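Local structure of GGDEF family protein (Vibrio cholerae, 5GZS) at residues A[78-83]-A[142-147]. The protein is a diguanylate cyclase of the GGDEF family whose periplasmic portion binds arginine and probably passes that signal to the cytoplasmic catalytic domain. Residues are numbered along the deposited sequence; the frame is centred on the assembly and turned at random.
Sequences YTYLYS and NQLKPM. With ARG (arginine), chain B.
Two tyrosines of strand 79-83, Tyr80 and Tyr82, pack against Leu144 and Met147 of helix 144-149, a buried strand-to-helix contact next to the arginine pocket. Leu144 reaches both rings: its CD1 sits over the centre of the Tyr80 face in a CH-pi contact, 4.2 Å from the ring centroid. The same CD1 also lies 3.8 Å from CE1 of Tyr82. Leu144 CG lies anti to the backbone N (chi1 -170°), and the other branch, CD2, is 3.7 Å from Tyr80 OH. That hydroxyl hydrogen-bonds Gln203 of the long helix 189-218. The Tyr82 ring has Tyr80 CB over one face and Leu144 CA at its edge, while Met147, a selenomethionine, approaches obliquely, CG nearest CD1 and SE 5.3 Å from the ring centroid in a Met-aromatic contact. In this lobe of the family 3 solute-binding fold, strand 79-83 is the middle of a three-stranded antiparallel sheet between strands 137-140 and 153-156. Tyr82 OH hydrogen-bonds the carbonyl of Ala140, a pocket residue at the end of strand 137-140; the hydroxyl also lies near Leu144 N, without bonding to it, and beside Gln143 CB. One residue earlier, Asn142 lines the pocket, its OD1 3.6 Å from NH1 of the bound arginine and its ND2 hydrogen-bonded to the Glu11 carbonyl.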
# COMPACT_ATOMS: atom_id res chain seq x y z
N TYR A 78 7.40 22.89 -6.94
CA TYR A 78 6.89 21.88 -7.86
C TYR A 78 8.06 21.03 -8.38
O TYR A 78 9.08 21.57 -8.83
CB TYR A 78 6.12 22.52 -9.01
CG TYR A 78 4.71 22.94 -8.66
CD1 TYR A 78 4.46 24.14 -8.00
CD2 TYR A 78 3.62 22.16 -9.02
CE1 TYR A 78 3.17 24.52 -7.70
CE2 TYR A 78 2.34 22.53 -8.72
CZ TYR A 78 2.11 23.70 -8.06
OH TYR A 78 0.81 24.07 -7.77
N THR A 79 7.91 19.71 -8.29
CA THR A 79 8.99 18.79 -8.56
C THR A 79 8.53 17.68 -9.49
O THR A 79 7.50 17.05 -9.25
CB THR A 79 9.55 18.19 -7.26
OG1 THR A 79 10.16 19.24 -6.48
CG2 THR A 79 10.61 17.11 -7.56
N TYR A 80 9.29 17.45 -10.56
CA TYR A 80 8.82 16.59 -11.65
C TYR A 80 9.82 15.49 -12.00
O TYR A 80 11.05 15.67 -11.89
CB TYR A 80 8.51 17.43 -12.92
CG TYR A 80 7.54 18.59 -12.72
CD1 TYR A 80 8.00 19.84 -12.30
CD2 TYR A 80 6.18 18.44 -12.98
CE1 TYR A 80 7.15 20.90 -12.11
CE2 TYR A 80 5.30 19.50 -12.81
CZ TYR A 80 5.80 20.73 -12.36
OH TYR A 80 4.97 21.80 -12.17
N LEU A 81 9.26 14.36 -12.42
CA LEU A 81 10.00 13.36 -13.18
C LEU A 81 9.89 13.74 -14.66
O LEU A 81 8.79 13.72 -15.23
CB LEU A 81 9.46 11.94 -12.96
CG LEU A 81 10.08 10.85 -13.85
CD1 LEU A 81 11.60 10.67 -13.60
CD2 LEU A 81 9.34 9.56 -13.66
N TYR A 82 11.00 14.12 -15.27
CA TYR A 82 11.00 14.36 -16.71
C TYR A 82 11.38 13.09 -17.47
O TYR A 82 12.37 12.42 -17.16
CB TYR A 82 11.96 15.49 -17.07
CG TYR A 82 11.65 16.80 -16.41
CD1 TYR A 82 10.78 17.71 -17.01
CD2 TYR A 82 12.21 17.12 -15.19
CE1 TYR A 82 10.49 18.91 -16.40
CE2 TYR A 82 11.93 18.31 -14.57
CZ TYR A 82 11.06 19.20 -15.17
OH TYR A 82 10.81 20.39 -14.55
N SER A 83 10.60 12.75 -18.48
CA SER A 83 10.86 11.50 -19.18
C SER A 83 10.17 11.46 -20.52
O SER A 83 9.09 12.02 -20.72
CB SER A 83 10.42 10.29 -18.33
OG SER A 83 9.01 10.25 -18.11
N ASN A 142 11.92 24.88 -12.48
CA ASN A 142 12.91 25.56 -13.33
C ASN A 142 13.12 24.91 -14.69
O ASN A 142 13.39 25.58 -15.70
CB ASN A 142 14.24 25.64 -12.61
CG ASN A 142 14.12 26.29 -11.25
OD1 ASN A 142 13.48 25.76 -10.34
ND2 ASN A 142 14.73 27.46 -11.10
N GLN A 143 13.00 23.59 -14.72
CA GLN A 143 13.26 22.86 -15.94
C GLN A 143 12.02 22.63 -16.79
O GLN A 143 12.13 22.24 -17.95
CB GLN A 143 13.89 21.51 -15.61
CG GLN A 143 15.14 21.60 -14.74
CD GLN A 143 16.26 22.41 -15.38
OE1 GLN A 143 16.35 22.49 -16.61
NE2 GLN A 143 17.14 22.98 -14.55
N LEU A 144 10.84 22.92 -16.24
CA LEU A 144 9.59 22.53 -16.88
C LEU A 144 9.43 23.08 -18.30
O LEU A 144 9.27 22.31 -19.27
CB LEU A 144 8.40 22.96 -16.03
CG LEU A 144 7.08 22.35 -16.53
CD1 LEU A 144 7.19 20.84 -16.53
CD2 LEU A 144 5.91 22.79 -15.66
N LYS A 145 9.45 24.40 -18.43
CA LYS A 145 9.23 25.04 -19.72
C LYS A 145 10.32 24.61 -20.74
O LYS A 145 9.98 24.13 -21.82
CB LYS A 145 9.15 26.57 -19.54
CG LYS A 145 8.86 27.37 -20.81
CD LYS A 145 8.77 28.87 -20.52
CE LYS A 145 7.31 29.26 -20.42
NZ LYS A 145 7.01 30.50 -19.64
N PRO A 146 11.62 24.73 -20.41
CA PRO A 146 12.57 24.29 -21.44
C PRO A 146 12.50 22.80 -21.73
O PRO A 146 12.67 22.40 -22.88
CB PRO A 146 13.94 24.66 -20.85
CG PRO A 146 13.70 24.79 -19.37
CD PRO A 146 12.30 25.29 -19.22
N MSE A 147 12.22 21.99 -20.72
CA MSE A 147 12.17 20.54 -20.92
C MSE A 147 10.99 20.12 -21.79
O MSE A 147 11.16 19.34 -22.72
CB MSE A 147 12.12 19.81 -19.57
CG MSE A 147 12.77 18.45 -19.55
SE MSE A 147 14.66 18.51 -19.95
CE MSE A 147 15.42 18.01 -18.21
N ARG B . 14.75 22.52 -3.15
CA ARG B . 15.69 21.46 -3.46
C ARG B . 17.05 21.73 -2.83
O ARG B . 17.84 20.82 -2.58
CB ARG B . 15.83 21.29 -4.96
CG ARG B . 16.42 22.49 -5.67
CD ARG B . 16.19 22.34 -7.15
NE ARG B . 16.81 23.39 -7.92
CZ ARG B . 16.33 24.63 -7.99
NH1 ARG B . 15.23 24.97 -7.33
NH2 ARG B . 16.98 25.53 -8.72
OXT ARG B . 17.39 22.88 -2.56